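Long-range contacts in haloacid dehalogenase domain protein hydrolase (Planctomyces limnophilus, PDB 4OVY), which probably acts as a metal-dependent hydrolase of the haloacid dehalogenase superfamily, perhaps a phosphatase, and binds a calcium ion: residues 2-7 with 144-149; 57-62 with 117-122; 225-230 with 242-247; 256-261 with 275-280. One frame throughout, in Å; residues are numbered along the deposited sequence.

Contact 1. Residues 2-7 with 144-149; sequences EPLPSW and LELLAF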
loop_
_atom_site.group_PDB
_atom_site.type_symbol
_atom_site.label_atom_id
_atom_site.label_comp_id
_atom_site.label_asym_id
_atom_site.label_seq_id
_atom_site.Cartn_x
_atom_site.Cartn_y
_atom_site.Cartn_z
ATOM N N GLU A 2 14.499 31.060 -0.152
ATOM C CA GLU A 2 13.127 30.552 -0.232
ATOM C C GLU A 2 13.014 29.091 0.217
ATOM O O GLU A 2 12.260 28.795 1.145
ATOM C CB GLU A 2 12.561 30.712 -1.655
ATOM C CG GLU A 2 11.964 32.082 -1.952
ATOM C CD GLU A 2 10.635 32.328 -1.252
ATOM O OE1 GLU A 2 10.018 31.359 -0.757
ATOM O OE2 GLU A 2 10.205 33.500 -1.202
ATOM N N PRO A 3 13.766 28.177 -0.433
ATOM C CA PRO A 3 13.606 26.775 -0.083
ATOM C C PRO A 3 14.409 26.419 1.168
ATOM O O PRO A 3 15.524 26.932 1.368
ATOM C CB PRO A 3 14.167 26.057 -1.304
ATOM C CG PRO A 3 15.261 26.952 -1.772
ATOM C CD PRO A 3 14.860 28.361 -1.408
ATOM N N LEU A 4 13.837 25.560 2.005
ATOM C CA LEU A 4 14.536 25.045 3.176
ATOM C C LEU A 4 15.077 26.158 4.088
ATOM O O LEU A 4 16.253 26.151 4.445
ATOM C CB LEU A 4 15.677 24.126 2.718
ATOM C CG LEU A 4 15.283 23.006 1.757
ATOM C CD1 LEU A 4 16.485 22.118 1.485
ATOM C CD2 LEU A 4 14.117 22.194 2.310
ATOM N N PRO A 5 14.215 27.113 4.473
ATOM C CA PRO A 5 14.692 28.280 5.234
ATOM C C PRO A 5 15.302 27.973 6.604
ATOM O O PRO A 5 16.120 28.753 7.089
ATOM C CB PRO A 5 13.434 29.146 5.391
ATOM C CG PRO A 5 12.291 28.226 5.166
ATOM C CD PRO A 5 12.768 27.185 4.205
ATOM N N SER A 6 14.911 26.861 7.219
ATOM C CA SER A 6 15.462 26.464 8.521
ATOM C C SER A 6 16.750 25.642 8.405
ATOM O O SER A 6 17.285 25.198 9.420
ATOM C CB SER A 6 14.421 25.675 9.331
ATOM O OG SER A 6 13.330 26.505 9.671
ATOM N N TRP A 7 17.244 25.446 7.179
ATOM C CA TRP A 7 18.479 24.709 6.945
ATOM C C TRP A 7 19.627 25.665 6.653
ATOM O O TRP A 7 19.551 26.447 5.707
ATOM C CB TRP A 7 18.329 23.760 5.753
ATOM C CG TRP A 7 17.306 22.661 5.925
ATOM C CD1 TRP A 7 15.952 22.805 6.048
ATOM C CD2 TRP A 7 17.562 21.254 5.962
ATOM N NE1 TRP A 7 15.351 21.574 6.161
ATOM C CE2 TRP A 7 16.315 20.604 6.111
ATOM C CE3 TRP A 7 18.723 20.476 5.880
ATOM C CZ2 TRP A 7 16.198 19.213 6.188
ATOM C CZ3 TRP A 7 18.604 19.090 5.949
ATOM C CH2 TRP A 7 17.351 18.475 6.103
ATOM N N LEU A 144 9.621 19.263 8.096
ATOM C CA LEU A 144 8.362 19.740 7.512
ATOM C C LEU A 144 8.632 20.556 6.242
ATOM O O LEU A 144 7.925 20.429 5.240
ATOM C CB LEU A 144 7.580 20.589 8.503
ATOM C CG LEU A 144 7.129 19.943 9.815
ATOM C CD1 LEU A 144 6.277 20.943 10.586
ATOM C CD2 LEU A 144 6.376 18.648 9.564
ATOM N N GLU A 145 9.655 21.397 6.298
ATOM C CA GLU A 145 10.088 22.159 5.126
ATOM C C GLU A 145 10.549 21.243 3.995
ATOM O O GLU A 145 10.204 21.463 2.835
ATOM C CB GLU A 145 11.199 23.138 5.503
ATOM C CG GLU A 145 10.711 24.261 6.399
ATOM C CD GLU A 145 11.830 25.080 7.002
ATOM O OE1 GLU A 145 12.998 24.933 6.564
ATOM O OE2 GLU A 145 11.530 25.882 7.916
ATOM N N LEU A 146 11.316 20.212 4.339
ATOM C CA LEU A 146 11.806 19.262 3.342
ATOM C C LEU A 146 10.656 18.522 2.671
ATOM O O LEU A 146 10.630 18.398 1.452
ATOM C CB LEU A 146 12.796 18.277 3.973
ATOM C CG LEU A 146 13.334 17.179 3.054
ATOM C CD1 LEU A 146 14.006 17.762 1.811
ATOM C CD2 LEU A 146 14.312 16.322 3.833
ATOM N N LEU A 147 9.700 18.045 3.465
ATOM C CA LEU A 147 8.506 17.392 2.915
ATOM C C LEU A 147 7.757 18.290 1.912
ATOM O O LEU A 147 7.411 17.847 0.817
ATOM C CB LEU A 147 7.560 16.971 4.039
ATOM C CG LEU A 147 8.014 15.783 4.891
ATOM C CD1 LEU A 147 7.173 15.717 6.154
ATOM C CD2 LEU A 147 7.935 14.477 4.113
ATOM N N ALA A 148 7.524 19.546 2.287
ATOM C CA ALA A 148 6.835 20.501 1.412
ATOM C C ALA A 148 7.621 20.763 0.126
ATOM O O ALA A 148 7.050 20.809 -0.964
ATOM C CB ALA A 148 6.586 21.818 2.147
ATOM N N PHE A 149 8.931 20.936 0.271
ATOM C CA PHE A 149 9.829 21.199 -0.849
ATOM C C PHE A 149 9.769 20.056 -1.865
ATOM O O PHE A 149 9.657 20.277 -3.067
ATOM C CB PHE A 149 11.257 21.377 -0.325
ATOM C CG PHE A 149 12.295 21.549 -1.402
ATOM C CD1 PHE A 149 12.331 22.705 -2.175
ATOM C CD2 PHE A 149 13.259 20.577 -1.617
ATOM C CE1 PHE A 149 13.299 22.876 -3.156
ATOM C CE2 PHE A 149 14.228 20.740 -2.605
ATOM C CZ PHE A 149 14.247 21.892 -3.376
HETATM O O HOH W 1 10.766 24.468 1.728
#
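A type I beta turn in the N-terminal tail, Leu-4 to Trp-7, is fastened to helix 141-152 by one carboxylate, that of Glu-145. Ser-6 N donates to the syn lone pair of Glu-145 OE1 at 2.8 Å, with an N-H...O angle of 160°. Ser-6 OG donates to Glu-145 OE2 at 2.6 Å, also from the syn side but 24° out of the carboxylate plane. Gln-141 NE2 is a further donor to OE2, so the group is gripped at both oxygens, which should restrain its rotation. Beyond CG the Glu-145 chain is extended and meets the Pro-5 ring tip to tip, OE1 lying 3.3 Å from Pro-5 CD. Glu-145 OE1 also sits in the indole plane of Trp-7, at the edge, 3.7 Å from Trp-7 CD1, while the indole NE1 bonds to Pro-142 O in the same helix. Helix 141-152 flanks the central sheet of the haloacid dehalogenase fold, where Leu-146 touches Phe-41 of strand 38-41. Leu-4 lies over this helix with CG beside its backbone N (chi1 -53°); its CD2 branch reaches to 3.9 Å from Leu-146 CA and 4.0 Å from Phe-149 CB. Leu-4 and Phe-149 cross at about a right angle; Pro-3 CB adds a contact of 3.8 Å to Phe-149 CE1. A water bridges Leu-4 N and Glu-145 O.

Contact 2. Residues 57-62 with 117-122; sequences LAFALD and NIVTEW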
loop_
_atom_site.group_PDB
_atom_site.type_symbol
_atom_site.label_atom_id
_atom_site.label_comp_id
_atom_site.label_asym_id
_atom_site.label_seq_id
_atom_site.Cartn_x
_atom_site.Cartn_y
_atom_site.Cartn_z
ATOM N N LEU A 57 5.509 3.659 22.322
ATOM C CA LEU A 57 5.787 2.961 23.585
ATOM C C LEU A 57 5.169 3.720 24.763
ATOM O O LEU A 57 4.583 3.100 25.665
ATOM C CB LEU A 57 7.289 2.718 23.775
ATOM C CG LEU A 57 7.690 1.851 24.976
ATOM C CD1 LEU A 57 6.959 0.514 24.981
ATOM C CD2 LEU A 57 9.199 1.646 24.990
ATOM N N ALA A 58 5.263 5.055 24.744
ATOM C CA ALA A 58 4.581 5.889 25.742
ATOM C C ALA A 58 3.069 5.611 25.739
ATOM O O ALA A 58 2.456 5.467 26.793
ATOM C CB ALA A 58 4.855 7.371 25.500
ATOM N N PHE A 59 2.482 5.545 24.546
ATOM C CA PHE A 59 1.061 5.210 24.380
ATOM C C PHE A 59 0.755 3.836 24.979
ATOM O O PHE A 59 -0.170 3.697 25.781
ATOM C CB PHE A 59 0.696 5.273 22.886
ATOM C CG PHE A 59 -0.607 4.618 22.523
ATOM C CD1 PHE A 59 -1.815 5.280 22.714
ATOM C CD2 PHE A 59 -0.625 3.363 21.924
ATOM C CE1 PHE A 59 -3.016 4.694 22.348
ATOM C CE2 PHE A 59 -1.822 2.768 21.562
ATOM C CZ PHE A 59 -3.021 3.428 21.775
ATOM N N ALA A 60 1.554 2.838 24.610
ATOM C CA ALA A 60 1.359 1.469 25.104
ATOM C C ALA A 60 1.440 1.407 26.632
ATOM O O ALA A 60 0.657 0.701 27.273
ATOM C CB ALA A 60 2.375 0.527 24.473
ATOM N N LEU A 61 2.376 2.157 27.208
ATOM C CA LEU A 61 2.504 2.273 28.662
ATOM C C LEU A 61 1.221 2.783 29.321
ATOM O O LEU A 61 0.752 2.213 30.319
ATOM C CB LEU A 61 3.689 3.184 29.034
ATOM C CG LEU A 61 5.031 2.485 29.295
ATOM C CD1 LEU A 61 5.421 1.500 28.199
ATOM C CD2 LEU A 61 6.142 3.504 29.523
ATOM N N ASP A 62 0.654 3.854 28.773
ATOM C CA ASP A 62 -0.586 4.414 29.326
ATOM C C ASP A 62 -1.746 3.435 29.174
ATOM O O ASP A 62 -2.563 3.271 30.096
ATOM C CB ASP A 62 -0.931 5.756 28.675
ATOM C CG ASP A 62 -0.052 6.894 29.171
ATOM O OD1 ASP A 62 0.682 6.699 30.167
ATOM O OD2 ASP A 62 -0.102 7.991 28.565
ATOM N N ASN A 117 -9.922 5.983 17.307
ATOM C CA ASN A 117 -10.448 6.896 18.338
ATOM C C ASN A 117 -9.595 6.918 19.606
ATOM O O ASN A 117 -9.369 7.970 20.196
ATOM C CB ASN A 117 -11.894 6.537 18.693
ATOM C CG ASN A 117 -12.872 6.843 17.568
ATOM O OD1 ASN A 117 -12.578 7.624 16.657
ATOM N ND2 ASN A 117 -14.052 6.227 17.630
ATOM N N ILE A 118 -9.127 5.746 20.019
ATOM C CA ILE A 118 -8.243 5.620 21.170
ATOM C C ILE A 118 -6.917 6.355 20.943
ATOM O O ILE A 118 -6.470 7.117 21.801
ATOM C CB ILE A 118 -8.013 4.128 21.527
ATOM C CG1 ILE A 118 -9.275 3.580 22.199
ATOM C CG2 ILE A 118 -6.813 3.954 22.451
ATOM C CD1 ILE A 118 -9.330 2.074 22.322
ATOM N N VAL A 119 -6.297 6.120 19.794
ATOM C CA VAL A 119 -5.057 6.809 19.434
ATOM C C VAL A 119 -5.250 8.331 19.374
ATOM O O VAL A 119 -4.435 9.089 19.895
ATOM C CB VAL A 119 -4.514 6.310 18.078
ATOM C CG1 VAL A 119 -3.384 7.205 17.579
ATOM C CG2 VAL A 119 -4.034 4.869 18.195
ATOM N N THR A 120 -6.321 8.764 18.729
ATOM C CA THR A 120 -6.591 10.198 18.544
ATOM C C THR A 120 -6.791 10.918 19.873
ATOM O O THR A 120 -6.265 12.010 20.089
ATOM C CB THR A 120 -7.813 10.395 17.636
ATOM O OG1 THR A 120 -7.498 9.879 16.338
ATOM C CG2 THR A 120 -8.193 11.874 17.523
ATOM N N GLU A 121 -7.548 10.300 20.769
ATOM C CA GLU A 121 -7.754 10.862 22.085
ATOM C C GLU A 121 -6.461 10.892 22.895
ATOM O O GLU A 121 -6.172 11.884 23.552
ATOM C CB GLU A 121 -8.861 10.111 22.816
ATOM C CG GLU A 121 -10.234 10.380 22.223
ATOM C CD GLU A 121 -10.618 11.848 22.300
ATOM O OE1 GLU A 121 -11.054 12.291 23.387
ATOM O OE2 GLU A 121 -10.471 12.556 21.272
ATOM N N TRP A 122 -5.666 9.832 22.823
ATOM C CA TRP A 122 -4.402 9.810 23.550
ATOM C C TRP A 122 -3.442 10.878 23.035
ATOM O O TRP A 122 -2.845 11.613 23.818
ATOM C CB TRP A 122 -3.723 8.442 23.459
ATOM C CG TRP A 122 -2.464 8.403 24.255
ATOM C CD1 TRP A 122 -2.350 8.132 25.588
ATOM C CD2 TRP A 122 -1.138 8.674 23.786
ATOM N NE1 TRP A 122 -1.036 8.202 25.972
ATOM C CE2 TRP A 122 -0.271 8.542 24.889
ATOM C CE3 TRP A 122 -0.597 9.017 22.541
ATOM C CZ2 TRP A 122 1.108 8.727 24.786
ATOM C CZ3 TRP A 122 0.780 9.206 22.443
ATOM C CH2 TRP A 122 1.611 9.061 23.558
#
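Ile-118, Val-119 and Trp-122 of helix 112-125 receive Phe-59 and its neighbours on helix 55-67. Both helices belong to the all-helical region between strands 38-41 and 156-161, a position consistent with a C1-type cap of the haloacid dehalogenase superfamily. The short segments pass at 104°, with their axes 11.4 Å apart; the indole of Trp-122 spans the gap and lies against the backbone of helix 55-67, Phe-59 CA over one face. Ile-118 comes first: its CG2 lies in the plane of the Phe-59 ring, at the edge, 3.9 Å from CE1. One residue on, Val-119 CG2 packs 4.0 Å from Phe-59 CZ, the two side chains crossing at about a right angle. Phe-167 of helix 165-168 also meets Phe-59, Val-119 and Trp-122. Trp-122 and Phe-59 together make the bulk of the contact. Phe-59 turns its edge to the indole in a T-shaped pair, with planes at 78° and CD1 3.5 Å from Trp-122 CG. Phe-59 CB adds a CH-pi contact, 3.7 Å from the centroid of the six-membered ring and directly over it. An alanine in place of Trp-122 would probably leave Asp-62 OD2 without its indole donor and open a gap beside Phe-59 CB. That bond is nearly straight (171°): Trp-122 NE1 meets Asp-62 OD2 at 2.8 Å, on its anti side and in the indole plane.

Contact 3. Residues 225-230 with 242-247; sequences GRRPVM and LEYVTS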
loop_
_atom_site.group_PDB
_atom_site.type_symbol
_atom_site.label_atom_id
_atom_site.label_comp_id
_atom_site.label_asym_id
_atom_site.label_seq_id
_atom_site.Cartn_x
_atom_site.Cartn_y
_atom_site.Cartn_z
ATOM N N GLY A 225 5.611 -0.780 -4.802
ATOM C CA GLY A 225 5.926 -1.424 -6.068
ATOM C C GLY A 225 7.031 -0.745 -6.849
ATOM O O GLY A 225 7.164 -0.969 -8.050
ATOM N N ARG A 226 7.819 0.082 -6.168
ATOM C CA ARG A 226 8.869 0.882 -6.807
ATOM C C ARG A 226 10.057 1.000 -5.858
ATOM O O ARG A 226 9.881 1.037 -4.657
ATOM C CB ARG A 226 8.368 2.314 -7.101
ATOM C CG ARG A 226 7.190 2.475 -8.064
ATOM C CD ARG A 226 6.749 3.946 -8.120
ATOM N NE ARG A 226 5.683 4.269 -9.087
ATOM C CZ ARG A 226 5.848 4.343 -10.409
ATOM N NH1 ARG A 226 4.820 4.667 -11.192
ATOM N NH2 ARG A 226 7.032 4.087 -10.962
ATOM N N ARG A 227 11.263 1.099 -6.401
ATOM C CA ARG A 227 12.420 1.491 -5.607
ATOM C C ARG A 227 12.381 3.013 -5.459
ATOM O O ARG A 227 12.345 3.721 -6.470
ATOM C CB ARG A 227 13.714 1.068 -6.295
ATOM C CG ARG A 227 14.961 1.271 -5.446
ATOM C CD ARG A 227 16.234 1.150 -6.274
ATOM N NE ARG A 227 16.280 -0.091 -7.044
ATOM C CZ ARG A 227 16.842 -1.238 -6.652
ATOM N NH1 ARG A 227 16.808 -2.282 -7.465
ATOM N NH2 ARG A 227 17.444 -1.362 -5.469
ATOM N N PRO A 228 12.381 3.527 -4.216
ATOM C CA PRO A 228 12.420 4.990 -4.058
ATOM C C PRO A 228 13.707 5.596 -4.616
ATOM O O PRO A 228 14.732 4.918 -4.678
ATOM C CB PRO A 228 12.341 5.192 -2.535
ATOM C CG PRO A 228 11.717 3.924 -2.016
ATOM C CD PRO A 228 12.228 2.841 -2.922
ATOM N N VAL A 229 13.650 6.861 -5.018
ATOM C CA VAL A 229 14.848 7.561 -5.487
ATOM C C VAL A 229 15.541 8.353 -4.374
ATOM O O VAL A 229 16.645 8.868 -4.566
ATOM C CB VAL A 229 14.537 8.474 -6.693
ATOM C CG1 VAL A 229 13.900 7.658 -7.812
ATOM C CG2 VAL A 229 13.652 9.639 -6.280
HETATM N N MSE A 230 14.897 8.438 -3.212
HETATM C CA MSE A 230 15.484 9.090 -2.045
HETATM C C MSE A 230 14.923 8.486 -0.787
HETATM O O MSE A 230 13.793 8.006 -0.778
HETATM C CB MSE A 230 15.152 10.575 -2.137
HETATM C CG MSE A 230 15.779 11.422 -1.051
HETATM SE SE MSE A 230 15.314 13.301 -1.457
HETATM C CE MSE A 230 15.720 14.081 0.304
ATOM N N LEU A 242 17.998 2.473 3.239
ATOM C CA LEU A 242 18.943 3.386 2.580
ATOM C C LEU A 242 19.768 2.659 1.513
ATOM O O LEU A 242 19.952 3.161 0.404
ATOM C CB LEU A 242 19.860 4.039 3.611
ATOM C CG LEU A 242 19.181 4.960 4.640
ATOM C CD1 LEU A 242 20.107 5.261 5.812
ATOM C CD2 LEU A 242 18.716 6.247 3.997
ATOM N N GLU A 243 20.241 1.460 1.848
ATOM C CA GLU A 243 21.035 0.652 0.919
ATOM C C GLU A 243 20.253 0.300 -0.352
ATOM O O GLU A 243 20.772 0.392 -1.472
ATOM C CB GLU A 243 21.497 -0.621 1.627
ATOM C CG GLU A 243 22.427 -1.511 0.836
ATOM C CD GLU A 243 22.944 -2.654 1.689
ATOM O OE1 GLU A 243 22.123 -3.490 2.124
ATOM O OE2 GLU A 243 24.166 -2.699 1.942
ATOM N N TYR A 244 18.994 -0.080 -0.167
ATOM C CA TYR A 244 18.100 -0.425 -1.262
ATOM C C TYR A 244 17.967 0.741 -2.238
ATOM O O TYR A 244 17.936 0.546 -3.453
ATOM C CB TYR A 244 16.734 -0.828 -0.677
ATOM C CG TYR A 244 15.656 -1.171 -1.680
ATOM C CD1 TYR A 244 15.871 -2.111 -2.683
ATOM C CD2 TYR A 244 14.399 -0.578 -1.600
ATOM C CE1 TYR A 244 14.876 -2.427 -3.597
ATOM C CE2 TYR A 244 13.398 -0.889 -2.505
ATOM C CZ TYR A 244 13.634 -1.816 -3.496
ATOM O OH TYR A 244 12.632 -2.125 -4.388
ATOM N N VAL A 245 17.919 1.949 -1.691
ATOM C CA VAL A 245 17.775 3.174 -2.484
ATOM C C VAL A 245 19.084 3.641 -3.144
ATOM O O VAL A 245 19.068 4.098 -4.295
ATOM C CB VAL A 245 17.185 4.304 -1.605
ATOM C CG1 VAL A 245 17.290 5.664 -2.287
ATOM C CG2 VAL A 245 15.734 3.981 -1.265
ATOM N N THR A 246 20.208 3.517 -2.439
ATOM C CA THR A 246 21.461 4.142 -2.889
ATOM C C THR A 246 22.480 3.218 -3.557
ATOM O O THR A 246 23.305 3.694 -4.327
ATOM C CB THR A 246 22.203 4.827 -1.724
ATOM O OG1 THR A 246 22.648 3.838 -0.788
ATOM C CG2 THR A 246 21.313 5.849 -1.020
ATOM N N SER A 247 22.448 1.925 -3.242
ATOM C CA SER A 247 23.549 1.013 -3.604
ATOM C C SER A 247 23.341 0.302 -4.931
ATOM O O SER A 247 22.289 0.432 -5.556
ATOM C CB SER A 247 23.775 -0.016 -2.489
ATOM O OG SER A 247 24.221 0.629 -1.306
HETATM O O HOH W 2 17.110 4.633 -6.055
#
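Arg-227 lays its side chain over Tyr-244 of helix 239-246, whereas Arg-226 turns away to a salt bridge with Glu-181 of the second subunit. Arg-227 CG stands 4.0 Å from the Tyr-244 ring centroid in a CH-pi contact. The guanidinium also lies over the ring, its plane 43° from that of the ring, with Arg-227 NH2 3.3 Å from Tyr-244 CD1. A bend at chi3 (-53°) turns NE off the extended line of the chain, and NH2 donates to Tyr-244 O at 2.8 Å. This bond is in the guanidinium plane and falls on a carbonyl lone pair, with an N-H...O angle of 163°. Next, Pro-228 crosses Tyr-244 and Val-245 at about a right angle, CD lying 3.9 Å from Tyr-244 CE2 and CB 3.8 Å from Val-245 CG2. The segment leads into strand 230-233, which runs parallel to strand 253-260; helix 239-246 connects them as a beta-alpha-beta crossover, and the contact packs that helix on the entry to its first strand. A water donates to Pro-228 O at 2.8 Å and to Val-245 O at 2.7 Å. Val-229 and selenomethionine Met-230 point their side chains away and offer backbone instead: Val-245 CG1 lies 3.8 Å from Val-229 C and equally far from Met-230 N.

Contact 4. Residues 256-261 with 275-280; sequences IVHHTD and GRLDRA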
loop_
_atom_site.group_PDB
_atom_site.type_symbol
_atom_site.label_atom_id
_atom_site.label_comp_id
_atom_site.label_asym_id
_atom_site.label_seq_id
_atom_site.Cartn_x
_atom_site.Cartn_y
_atom_site.Cartn_z
ATOM N N ILE A 256 20.916 10.657 6.661
ATOM C CA ILE A 256 20.781 10.207 8.036
ATOM C C ILE A 256 20.676 11.419 8.965
ATOM O O ILE A 256 21.520 12.312 8.932
ATOM C CB ILE A 256 21.995 9.356 8.461
ATOM C CG1 ILE A 256 22.019 8.046 7.670
ATOM C CG2 ILE A 256 21.963 9.090 9.965
ATOM C CD1 ILE A 256 23.317 7.281 7.804
ATOM N N VAL A 257 19.645 11.432 9.799
ATOM C CA VAL A 257 19.497 12.461 10.823
ATOM C C VAL A 257 20.307 12.038 12.050
ATOM O O VAL A 257 19.967 11.049 12.719
ATOM C CB VAL A 257 18.018 12.673 11.218
ATOM C CG1 VAL A 257 17.890 13.752 12.285
ATOM C CG2 VAL A 257 17.174 13.010 9.999
ATOM N N HIS A 258 21.376 12.788 12.327
ATOM C CA HIS A 258 22.269 12.532 13.445
ATOM C C HIS A 258 21.928 13.450 14.613
ATOM O O HIS A 258 22.006 14.682 14.511
ATOM C CB HIS A 258 23.729 12.722 13.004
ATOM C CG HIS A 258 24.745 12.208 13.982
ATOM N ND1 HIS A 258 26.085 12.524 13.894
ATOM C CD2 HIS A 258 24.619 11.410 15.068
ATOM C CE1 HIS A 258 26.743 11.937 14.877
ATOM N NE2 HIS A 258 25.876 11.255 15.606
ATOM N N HIS A 259 21.549 12.841 15.727
ATOM C CA HIS A 259 21.128 13.583 16.914
ATOM C C HIS A 259 22.323 14.001 17.753
ATOM O O HIS A 259 22.787 13.257 18.624
ATOM C CB HIS A 259 20.154 12.739 17.720
ATOM C CG HIS A 259 18.872 12.482 16.999
ATOM N ND1 HIS A 259 17.705 13.151 17.295
ATOM C CD2 HIS A 259 18.587 11.674 15.952
ATOM C CE1 HIS A 259 16.747 12.739 16.484
ATOM N NE2 HIS A 259 17.257 11.845 15.656
ATOM N N THR A 260 22.805 15.207 17.473
ATOM C CA THR A 260 24.018 15.750 18.067
ATOM C C THR A 260 23.748 16.921 19.016
ATOM O O THR A 260 24.690 17.467 19.602
ATOM C CB THR A 260 24.944 16.267 16.955
ATOM O OG1 THR A 260 24.203 17.146 16.094
ATOM C CG2 THR A 260 25.513 15.102 16.143
ATOM N N ASP A 261 22.478 17.298 19.177
ATOM C CA ASP A 261 22.117 18.532 19.871
ATOM C C ASP A 261 21.401 18.262 21.195
ATOM O O ASP A 261 20.174 18.170 21.233
ATOM C CB ASP A 261 21.236 19.394 18.955
ATOM C CG ASP A 261 21.132 20.833 19.421
ATOM O OD1 ASP A 261 21.342 21.100 20.630
ATOM O OD2 ASP A 261 20.834 21.697 18.569
ATOM N N GLY A 275 16.470 4.343 18.826
ATOM C CA GLY A 275 17.075 4.972 17.652
ATOM C C GLY A 275 18.587 4.834 17.590
ATOM O O GLY A 275 19.287 5.761 17.169
ATOM N N ARG A 276 19.095 3.672 18.002
ATOM C CA ARG A 276 20.528 3.413 17.977
ATOM C C ARG A 276 21.082 3.592 16.567
ATOM O O ARG A 276 20.564 3.025 15.609
ATOM C CB ARG A 276 20.859 2.001 18.479
ATOM C CG ARG A 276 22.347 1.788 18.741
ATOM C CD ARG A 276 22.664 0.352 19.128
ATOM N NE ARG A 276 21.846 -0.116 20.247
ATOM C CZ ARG A 276 22.123 0.062 21.543
ATOM N NH1 ARG A 276 23.214 0.709 21.936
ATOM N NH2 ARG A 276 21.292 -0.418 22.461
ATOM N N LEU A 277 22.132 4.396 16.471
ATOM C CA LEU A 277 22.797 4.709 15.211
ATOM C C LEU A 277 24.276 4.407 15.399
ATOM O O LEU A 277 24.941 5.042 16.212
ATOM C CB LEU A 277 22.592 6.185 14.860
ATOM C CG LEU A 277 23.349 6.697 13.625
ATOM C CD1 LEU A 277 22.947 5.924 12.374
ATOM C CD2 LEU A 277 23.150 8.194 13.436
ATOM N N ASP A 278 24.779 3.430 14.651
ATOM C CA ASP A 278 26.131 2.926 14.845
ATOM C C ASP A 278 26.679 2.398 13.527
ATOM O O ASP A 278 27.528 3.036 12.910
ATOM C CB ASP A 278 26.125 1.852 15.933
ATOM C CG ASP A 278 27.492 1.232 16.181
ATOM O OD1 ASP A 278 28.537 1.814 15.817
ATOM O OD2 ASP A 278 27.510 0.144 16.772
ATOM N N ARG A 279 26.167 1.257 13.080
ATOM C CA ARG A 279 26.638 0.645 11.838
ATOM C C ARG A 279 26.395 1.548 10.623
ATOM O O ARG A 279 27.260 1.672 9.743
ATOM C CB ARG A 279 25.965 -0.715 11.622
ATOM C CG ARG A 279 26.064 -1.682 12.800
ATOM C CD ARG A 279 27.494 -1.886 13.256
ATOM N NE ARG A 279 27.574 -2.699 14.463
ATOM C CZ ARG A 279 28.707 -2.986 15.094
ATOM N NH1 ARG A 279 29.868 -2.538 14.626
ATOM N NH2 ARG A 279 28.681 -3.727 16.196
ATOM N N ALA A 280 25.230 2.183 10.580
ATOM C CA ALA A 280 24.890 3.069 9.466
ATOM C C ALA A 280 25.775 4.313 9.440
ATOM O O ALA A 280 26.118 4.811 8.366
ATOM C CB ALA A 280 23.419 3.466 9.525
#
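The imidazole of His-258 carries Thr-260 CG2 over the centre of one face, 3.5 Å above the ring plane, while Leu-277 CD2 approaches ring atom CD2 at a slant, at 3.9 Å. NE2 of His-258 is hydrogen-bonded to Asp-269 OD2, which fixes the ring's polar end. Strand 253-260 lies between strands 230-233 and 290-293 in the parallel part of the sheet, and helix 279-287 links it to 290-293 as a beta-alpha-beta crossover. The contact is therefore the start of that helix, with the loop before it, packing on the strand it follows. Asp-236 accepts hydrogen bonds from the backbone N-H groups of Asp-278, Arg-279 and Ala-280, holding the helix start in place. In Leu-277, CG is anti to the backbone N (chi1 174°), which sends it toward the strand. Leu-277 CD2 packs 3.8 Å from Ile-256 CG2, the two side chains running obliquely. The other branch of Ile-256 ends at CD1, 4.2 Å from Ala-280 CB. An alanine in place of Ile-256 would remove CG2 and CD1, and the gap would probably deprive Leu-277 CD2 and Ala-280 CB of these packing partners. Val-257 places its side chain against Asn-234, a calcium ligand. The Val-257 carbonyl is buried by the contact and has no hydrogen-bonding partner in the model; Leu-277 CD2 lies 4.3 Å from Val-257 O.

Contacts 3 and 4 join elements that follow one another in the chain: helix 239-246 leads into strand 253-260, and the two contacts touch where Leu-242 packs on Ile-256. Contact 4 is the buried one, bound across its segments by apolar packing beside the calcium site. Contact 3 is only partly buried, adds an arginine-carbonyl bond and a water, and borders the second subunit. Contact 1, likewise partly buried, ties the N-terminal tail to another helix flanking the sheet, through a carboxylate. Contact 2, partly buried too, stands apart in the helical region, its nearest atoms about 10 Å from contact 4 and about 22 Å from contact 3, and relies on aromatic packing with one indole-carboxylate bond.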